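Local coordinates for DNA polymerase III subunit delta (Bacillus subtilis, PDB 3ZH9), which probably acts as the wrench that opens the beta sliding clamp when the clamp-loader complex places it on primed DNA, at residues 172-177 against 183-188; 193-198 against 207-212. All coordinates share one frame; numbering follows the deposited sequence.

Interaction 1: 172-177 against 183-188; sequences EHLVLL and SSIFQE. With SO4 (sulfate ion), chain B.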
ATOM      1  N   GLU A 172     -11.427 -10.820  -8.700  1.00 28.52           N
ATOM      2  CA  GLU A 172     -10.113 -11.349  -9.005  1.00 31.35           C
ATOM      3  C   GLU A 172      -9.540 -10.662 -10.230  1.00 33.09           C
ATOM      4  O   GLU A 172      -8.348 -10.388 -10.304  1.00 36.53           O
ATOM      5  CB  GLU A 172     -10.188 -12.861  -9.242  1.00 38.92           C
ATOM      6  CG  GLU A 172     -10.309 -13.658  -7.945  1.00 51.53           C
ATOM      7  CD  GLU A 172     -10.567 -15.136  -8.175  1.00 60.98           C
ATOM      8  OE1 GLU A 172     -11.065 -15.488  -9.267  1.00 60.50           O
ATOM      9  OE2 GLU A 172     -10.272 -15.942  -7.259  1.00 63.56           O
ATOM     10  N   HIS A 173     -10.392 -10.402 -11.205  1.00 29.63           N
ATOM     11  CA  HIS A 173      -9.923  -9.747 -12.417  1.00 31.98           C
ATOM     12  C   HIS A 173      -9.499  -8.305 -12.141  1.00 32.03           C
ATOM     13  O   HIS A 173      -8.493  -7.825 -12.661  1.00 33.77           O
ATOM     14  CB  HIS A 173     -10.982  -9.776 -13.505  1.00 31.14           C
ATOM     15  CG  HIS A 173     -10.433  -9.450 -14.857  1.00 32.63           C
ATOM     16  ND1 HIS A 173     -10.831  -8.347 -15.577  1.00 32.83           N
ATOM     17  CD2 HIS A 173      -9.478 -10.062 -15.595  1.00 31.28           C
ATOM     18  CE1 HIS A 173     -10.160  -8.303 -16.719  1.00 30.30           C
ATOM     19  NE2 HIS A 173      -9.336  -9.334 -16.753  1.00 35.59           N
ATOM     20  N   LEU A 174     -10.262  -7.626 -11.298  1.00 27.84           N
ATOM     21  CA  LEU A 174      -9.943  -6.262 -10.911  1.00 29.69           C
ATOM     22  C   LEU A 174      -8.574  -6.218 -10.240  1.00 32.43           C
ATOM     23  O   LEU A 174      -7.721  -5.401 -10.578  1.00 32.78           O
ATOM     24  CB  LEU A 174     -11.022  -5.710  -9.962  1.00 21.58           C
ATOM     25  CG  LEU A 174     -10.642  -4.340  -9.375  1.00 35.83           C
ATOM     26  CD1 LEU A 174     -10.296  -3.377 -10.495  1.00 31.35           C
ATOM     27  CD2 LEU A 174     -11.778  -3.789  -8.553  1.00 33.56           C
ATOM     28  N   VAL A 175      -8.378  -7.111  -9.282  1.00 33.82           N
ATOM     29  CA  VAL A 175      -7.112  -7.209  -8.567  1.00 30.45           C
ATOM     30  C   VAL A 175      -5.934  -7.477  -9.516  1.00 34.97           C
ATOM     31  O   VAL A 175      -4.860  -6.905  -9.371  1.00 33.78           O
ATOM     32  CB  VAL A 175      -7.206  -8.294  -7.468  1.00 34.32           C
ATOM     33  CG1 VAL A 175      -5.807  -8.674  -6.909  1.00 32.55           C
ATOM     34  CG2 VAL A 175      -8.136  -7.827  -6.369  1.00 30.77           C
ATOM     35  N   LEU A 176      -6.142  -8.340 -10.497  1.00 35.99           N
ATOM     36  CA  LEU A 176      -5.135  -8.584 -11.529  1.00 33.14           C
ATOM     37  C   LEU A 176      -4.780  -7.304 -12.307  1.00 34.38           C
ATOM     38  O   LEU A 176      -3.606  -7.017 -12.557  1.00 35.28           O
ATOM     39  CB  LEU A 176      -5.657  -9.636 -12.519  1.00 36.20           C
ATOM     40  CG  LEU A 176      -4.830  -9.854 -13.795  1.00 46.97           C
ATOM     41  CD1 LEU A 176      -3.644 -10.750 -13.503  1.00 51.33           C
ATOM     42  CD2 LEU A 176      -5.675 -10.465 -14.902  1.00 52.87           C
ATOM     43  N   LEU A 177      -5.806  -6.556 -12.704  1.00 29.00           N
ATOM     44  CA  LEU A 177      -5.639  -5.406 -13.582  1.00 28.46           C
ATOM     45  C   LEU A 177      -4.822  -4.303 -12.925  1.00 29.97           C
ATOM     46  O   LEU A 177      -4.066  -3.601 -13.587  1.00 31.48           O
ATOM     47  CB  LEU A 177      -7.005  -4.845 -14.006  1.00 25.43           C
ATOM     48  CG  LEU A 177      -7.805  -5.645 -15.039  1.00 30.34           C
ATOM     49  CD1 LEU A 177      -9.216  -5.075 -15.160  1.00 27.62           C
ATOM     50  CD2 LEU A 177      -7.109  -5.672 -16.393  1.00 26.97           C
ATOM     51  N   SER A 183      -4.842   0.852  -2.939  1.00 33.92           N
ATOM     52  CA  SER A 183      -5.263   2.206  -3.287  1.00 38.97           C
ATOM     53  C   SER A 183      -5.951   2.242  -4.663  1.00 36.48           C
ATOM     54  O   SER A 183      -6.910   2.985  -4.874  1.00 36.35           O
ATOM     55  CB  SER A 183      -4.056   3.150  -3.276  1.00 39.88           C
ATOM     56  OG  SER A 183      -3.175   2.853  -4.347  1.00 56.38           O
ATOM     57  N   SER A 184      -5.455   1.426  -5.587  1.00 34.47           N
ATOM     58  CA  SER A 184      -6.027   1.318  -6.922  1.00 30.75           C
ATOM     59  C   SER A 184      -7.340   0.551  -6.892  1.00 29.15           C
ATOM     60  O   SER A 184      -8.299   0.921  -7.569  1.00 34.03           O
ATOM     61  CB  SER A 184      -5.044   0.639  -7.874  1.00 30.18           C
ATOM     62  OG  SER A 184      -3.818   1.343  -7.892  1.00 40.59           O
ATOM     63  N   ILE A 185      -7.390  -0.514  -6.102  1.00 25.61           N
ATOM     64  CA  ILE A 185      -8.633  -1.254  -5.947  1.00 28.62           C
ATOM     65  C   ILE A 185      -9.724  -0.351  -5.355  1.00 30.86           C
ATOM     66  O   ILE A 185     -10.862  -0.379  -5.799  1.00 33.44           O
ATOM     67  CB  ILE A 185      -8.447  -2.498  -5.059  1.00 29.69           C
ATOM     68  CG1 ILE A 185      -7.563  -3.530  -5.754  1.00 36.43           C
ATOM     69  CG2 ILE A 185      -9.790  -3.128  -4.735  1.00 30.82           C
ATOM     70  CD1 ILE A 185      -6.858  -4.466  -4.785  1.00 33.98           C
ATOM     71  N   PHE A 186      -9.360   0.455  -4.357  1.00 26.21           N
ATOM     72  CA  PHE A 186     -10.319   1.328  -3.706  1.00 30.22           C
ATOM     73  C   PHE A 186     -10.848   2.330  -4.725  1.00 31.70           C
ATOM     74  O   PHE A 186     -12.047   2.523  -4.887  1.00 36.24           O
ATOM     75  CB  PHE A 186      -9.668   2.062  -2.515  1.00 33.50           C
ATOM     76  CG  PHE A 186     -10.607   2.987  -1.804  1.00 34.57           C
ATOM     77  CD1 PHE A 186     -10.857   4.259  -2.298  1.00 38.50           C
ATOM     78  CD2 PHE A 186     -11.257   2.581  -0.646  1.00 40.53           C
ATOM     79  CE1 PHE A 186     -11.741   5.127  -1.632  1.00 43.73           C
ATOM     80  CE2 PHE A 186     -12.145   3.427   0.020  1.00 35.35           C
ATOM     81  CZ  PHE A 186     -12.390   4.706  -0.471  1.00 38.03           C
ATOM     82  N   GLN A 187      -9.928   2.965  -5.421  1.00 31.79           N
ATOM     83  CA  GLN A 187     -10.288   3.891  -6.469  1.00 29.74           C
ATOM     84  C   GLN A 187     -11.206   3.272  -7.544  1.00 32.53           C
ATOM     85  O   GLN A 187     -12.232   3.854  -7.904  1.00 31.77           O
ATOM     86  CB  GLN A 187      -9.019   4.466  -7.086  1.00 32.84           C
ATOM     87  CG  GLN A 187      -9.263   5.315  -8.321  1.00 56.92           C
ATOM     88  CD  GLN A 187      -7.982   5.907  -8.882  1.00 73.59           C
ATOM     89  OE1 GLN A 187      -6.934   5.890  -8.228  1.00 76.95           O
ATOM     90  NE2 GLN A 187      -8.060   6.433 -10.099  1.00 79.39           N
ATOM     91  N   GLU A 188     -10.845   2.103  -8.059  1.00 26.90           N
ATOM     92  CA  GLU A 188     -11.611   1.495  -9.143  1.00 27.55           C
ATOM     93  C   GLU A 188     -12.971   0.990  -8.653  1.00 30.30           C
ATOM     94  O   GLU A 188     -13.961   1.069  -9.378  1.00 32.46           O
ATOM     95  CB  GLU A 188     -10.825   0.357  -9.816  1.00 21.79           C
ATOM     96  CG  GLU A 188      -9.507   0.784 -10.445  1.00 30.50           C
ATOM     97  CD  GLU A 188      -9.657   1.891 -11.511  1.00 38.31           C
ATOM     98  OE1 GLU A 188     -10.749   2.054 -12.089  1.00 40.77           O
ATOM     99  OE2 GLU A 188      -8.666   2.602 -11.771  1.00 46.70           O
TER
HETATM  100  S   SO4 B1340      -0.731   0.988  -2.403  1.00 77.81           S
HETATM  101  O1  SO4 B1340      -1.949   0.513  -1.745  1.00 69.94           O
HETATM  102  O2  SO4 B1340       0.022  -0.168  -2.894  1.00 76.12           O
HETATM  103  O3  SO4 B1340       0.065   1.744  -1.432  1.00 84.55           O
HETATM  104  O4  SO4 B1340      -1.042   1.854  -3.540  1.00 74.79           O
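Val-175 and Ile-185 mark the nearest approach of the two backbones, with their CA atoms 6.7 Å apart, where the helical segments 172-177 and 183-188 run 9.7 Å apart between axes, crossing steeply with their N-to-C directions 125° apart. The gap is bridged by aliphatic groups. CD1 of Ile-185 reaches across to CG2 of Val-175 at 3.9 Å, the two side chains meeting at a slant; with CG1 anti to the carbonyl carbon (chi1 -68°), the long branch of Ile-185 comes nearer to the partner helix than its CB would suggest. Leu-174 divides its fork between residues one turn apart on the other helix: CD1 rests on CB of Glu-188 at 3.8 Å, while CD2 faces CG2 of Ile-185 more loosely at 4.4 Å. Glu-188 thus contributes only the aliphatic root of its chain; a bend at chi2 carries the carboxylate away from the apolar seam to a salt bridge with Lys-191. Thr-155 of helix 148-160 touches both Val-175 and Ile-185, closing the seam from that side. At the start of the second helix, the backbone N of Ser-183 donates to O1 of a sulfate ion at 3.1 Å, and His-181 ND1 also binds the ion. The Ser-183 OG bond to the same sulfate is so short that its length is doubtful. The positive end of the helix dipole would probably favour an anion here. The contact lies in the small helical domain that follows the parallel-sheet domain, consistent with the lid-like second domain of AAA+-type clamp-loader subunits.

Interaction 2: 193-198 against 207-212; sequences CTFIGD and VKMLVA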
ATOM      1  N   CYS A 193     -18.777   1.443  -8.618  1.00 27.99           N
ATOM      2  CA  CYS A 193     -20.044   1.590  -7.910  1.00 29.92           C
ATOM      3  C   CYS A 193     -20.874   2.712  -8.508  1.00 31.12           C
ATOM      4  O   CYS A 193     -22.071   2.564  -8.656  1.00 36.88           O
ATOM      5  CB  CYS A 193     -19.826   1.815  -6.408  1.00 36.69           C
ATOM      6  SG  CYS A 193     -19.171   0.363  -5.558  1.00 41.30           S
ATOM      7  N   THR A 194     -20.223   3.819  -8.869  1.00 36.56           N
ATOM      8  CA  THR A 194     -20.883   4.939  -9.541  1.00 33.25           C
ATOM      9  C   THR A 194     -21.346   4.530 -10.929  1.00 34.23           C
ATOM     10  O   THR A 194     -22.499   4.748 -11.304  1.00 35.19           O
ATOM     11  CB  THR A 194     -19.943   6.155  -9.667  1.00 37.28           C
ATOM     12  OG1 THR A 194     -19.571   6.604  -8.360  1.00 44.52           O
ATOM     13  CG2 THR A 194     -20.628   7.313 -10.423  1.00 32.72           C
ATOM     14  N   PHE A 195     -20.446   3.902 -11.675  1.00 31.09           N
ATOM     15  CA  PHE A 195     -20.697   3.488 -13.062  1.00 24.81           C
ATOM     16  C   PHE A 195     -21.965   2.658 -13.241  1.00 34.08           C
ATOM     17  O   PHE A 195     -22.725   2.895 -14.171  1.00 35.44           O
ATOM     18  CB  PHE A 195     -19.501   2.700 -13.612  1.00 24.19           C
ATOM     19  CG  PHE A 195     -19.660   2.296 -15.062  1.00 30.89           C
ATOM     20  CD1 PHE A 195     -19.619   3.245 -16.064  1.00 25.83           C
ATOM     21  CD2 PHE A 195     -19.853   0.973 -15.418  1.00 33.81           C
ATOM     22  CE1 PHE A 195     -19.765   2.883 -17.386  1.00 29.20           C
ATOM     23  CE2 PHE A 195     -20.003   0.611 -16.750  1.00 30.66           C
ATOM     24  CZ  PHE A 195     -19.960   1.562 -17.722  1.00 33.21           C
ATOM     25  N   ILE A 196     -22.192   1.680 -12.364  1.00 30.92           N
ATOM     26  CA  ILE A 196     -23.288   0.744 -12.588  1.00 33.93           C
ATOM     27  C   ILE A 196     -24.651   1.339 -12.202  1.00 35.80           C
ATOM     28  O   ILE A 196     -25.681   0.698 -12.370  1.00 35.20           O
ATOM     29  CB  ILE A 196     -23.057  -0.625 -11.899  1.00 28.49           C
ATOM     30  CG1 ILE A 196     -23.059  -0.498 -10.374  1.00 32.06           C
ATOM     31  CG2 ILE A 196     -21.723  -1.251 -12.372  1.00 25.90           C
ATOM     32  CD1 ILE A 196     -22.908  -1.844  -9.687  1.00 27.91           C
ATOM     33  N   GLY A 197     -24.640   2.563 -11.687  1.00 37.45           N
ATOM     34  CA  GLY A 197     -25.872   3.294 -11.424  1.00 40.36           C
ATOM     35  C   GLY A 197     -26.797   2.589 -10.446  1.00 51.78           C
ATOM     36  O   GLY A 197     -26.418   2.320  -9.305  1.00 44.74           O
ATOM     37  N   ASP A 198     -28.009   2.285 -10.907  1.00 57.45           N
ATOM     38  CA  ASP A 198     -29.040   1.672 -10.079  1.00 56.91           C
ATOM     39  C   ASP A 198     -28.753   0.209  -9.820  1.00 51.01           C
ATOM     40  O   ASP A 198     -29.269  -0.374  -8.868  1.00 47.96           O
ATOM     41  CB  ASP A 198     -30.404   1.778 -10.763  1.00 66.50           C
ATOM     42  CG  ASP A 198     -31.048   3.138 -10.577  1.00 80.61           C
ATOM     43  OD1 ASP A 198     -30.864   3.731  -9.490  1.00 83.00           O
ATOM     44  OD2 ASP A 198     -31.739   3.608 -11.514  1.00 81.57           O
ATOM     45  N   VAL A 207     -16.061  -4.537 -15.047  1.00 27.05           N
ATOM     46  CA  VAL A 207     -14.643  -4.402 -14.723  1.00 28.40           C
ATOM     47  C   VAL A 207     -13.816  -4.243 -15.987  1.00 28.98           C
ATOM     48  O   VAL A 207     -13.018  -3.304 -16.102  1.00 28.73           O
ATOM     49  CB  VAL A 207     -14.117  -5.589 -13.904  1.00 22.55           C
ATOM     50  CG1 VAL A 207     -12.603  -5.502 -13.761  1.00 20.90           C
ATOM     51  CG2 VAL A 207     -14.820  -5.627 -12.520  1.00 24.19           C
ATOM     52  N   LYS A 208     -14.011  -5.157 -16.935  1.00 24.82           N
ATOM     53  CA  LYS A 208     -13.237  -5.146 -18.174  1.00 25.90           C
ATOM     54  C   LYS A 208     -13.479  -3.906 -19.002  1.00 28.21           C
ATOM     55  O   LYS A 208     -12.564  -3.420 -19.649  1.00 31.33           O
ATOM     56  CB  LYS A 208     -13.557  -6.369 -19.035  1.00 28.18           C
ATOM     57  CG  LYS A 208     -13.134  -7.709 -18.417  1.00 30.30           C
ATOM     58  CD  LYS A 208     -13.515  -8.858 -19.365  1.00 32.30           C
ATOM     59  CE  LYS A 208     -12.689 -10.112 -19.090  1.00 44.18           C
ATOM     60  NZ  LYS A 208     -13.187 -11.323 -19.826  1.00 51.21           N
ATOM     61  N   MET A 209     -14.710  -3.394 -19.029  1.00 24.38           N
ATOM     62  CA  MET A 209     -14.944  -2.250 -19.902  1.00 31.72           C
ATOM     63  C   MET A 209     -14.414  -0.971 -19.266  1.00 26.82           C
ATOM     64  O   MET A 209     -13.877  -0.104 -19.950  1.00 26.64           O
ATOM     65  CB  MET A 209     -16.411  -2.117 -20.325  1.00 32.79           C
ATOM     66  CG  MET A 209     -17.368  -1.661 -19.252  1.00 31.37           C
ATOM     67  SD  MET A 209     -19.083  -1.537 -19.897  1.00 33.20           S
ATOM     68  CE  MET A 209     -19.462  -3.267 -20.138  1.00 29.33           C
ATOM     69  N   LEU A 210     -14.527  -0.870 -17.950  1.00 21.87           N
ATOM     70  CA  LEU A 210     -14.211   0.403 -17.313  1.00 28.64           C
ATOM     71  C   LEU A 210     -12.754   0.520 -16.847  1.00 33.36           C
ATOM     72  O   LEU A 210     -12.182   1.603 -16.896  1.00 32.42           O
ATOM     73  CB  LEU A 210     -15.172   0.680 -16.155  1.00 26.70           C
ATOM     74  CG  LEU A 210     -15.125   2.112 -15.600  1.00 34.70           C
ATOM     75  CD1 LEU A 210     -15.706   3.138 -16.601  1.00 28.15           C
ATOM     76  CD2 LEU A 210     -15.860   2.184 -14.270  1.00 26.78           C
ATOM     77  N   VAL A 211     -12.148  -0.592 -16.431  1.00 24.73           N
ATOM     78  CA  VAL A 211     -10.881  -0.536 -15.690  1.00 26.63           C
ATOM     79  C   VAL A 211      -9.707  -0.870 -16.585  1.00 28.77           C
ATOM     80  O   VAL A 211      -9.617  -1.990 -17.104  1.00 29.62           O
ATOM     81  CB  VAL A 211     -10.862  -1.506 -14.495  1.00 28.07           C
ATOM     82  CG1 VAL A 211      -9.504  -1.475 -13.777  1.00 26.63           C
ATOM     83  CG2 VAL A 211     -11.981  -1.205 -13.512  1.00 26.70           C
ATOM     84  N   ALA A 212      -8.813   0.102 -16.782  1.00 26.74           N
ATOM     85  CA  ALA A 212      -7.668  -0.102 -17.666  1.00 31.60           C
ATOM     86  C   ALA A 212      -6.553  -0.883 -16.964  1.00 37.48           C
ATOM     87  O   ALA A 212      -6.210  -0.607 -15.811  1.00 38.95           O
ATOM     88  CB  ALA A 212      -7.131   1.235 -18.179  1.00 30.93           C
TER
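The Phe-195 ring has one face covered by CD1 of Leu-210, a CH-pi contact with the methyl carbon 4.3 Å from the ring centroid and 24° off the normal, displaced toward the rim. Met-209 approaches the same ring obliquely: its SD lies 3.9 Å from CZ and equally close to CE2, making a Met-aromatic contact beside the far end of the ring. The other methyl of Leu-210 works at the root of the phenylalanine, CD2 lying 3.7 Å from CB, so the two branches of the leucine follow the aromatic side chain from its stem onto its face. Phe-195 and Leu-210 point in opposite senses as they pass, whereas the Met-209 and Phe-195 side chains cross at about a right angle. With CG anti to the backbone N (chi1 -177°), Phe-195 extends from the last turn of helix 182-195 toward helix 204-210. Leu-210 also touches Leu-192, one turn earlier on the helix of Phe-195. An alanine in place of Leu-210 removes both methyls, and the ring, left without its cover on that face, is likely to be freer to turn. Phe-195 and Met-209 are exposed, and all three touching residues also meet crystal neighbours, so their exact conformations may partly reflect the lattice. The chemistry is that of a small apolar surface patch, cohering through dispersion and the weak sulfur and CH attraction to the ring, without charge or strongly directional bonds.

The two contacts follow one another along the chain, interaction 1 closing before interaction 2 opens, and their centres are about 12 Å apart. Helix 182-195 joins them: its first half packs on helix 168-177 in interaction 1, and its C-terminal turn meets helix 204-210 in interaction 2. Helices 168-177 and 204-210 also touch directly, Leu-177 lying against Val-207 and His-173 against Lys-208, so that the three helices close into a compact bundle. Interaction 1 is buried, about 12 Å from the centre of the chain; interaction 2 lies at the surface, about 23 Å out. Together they tie consecutive helices into one small helical domain between the N-terminal parallel sheet and the C-terminal helices.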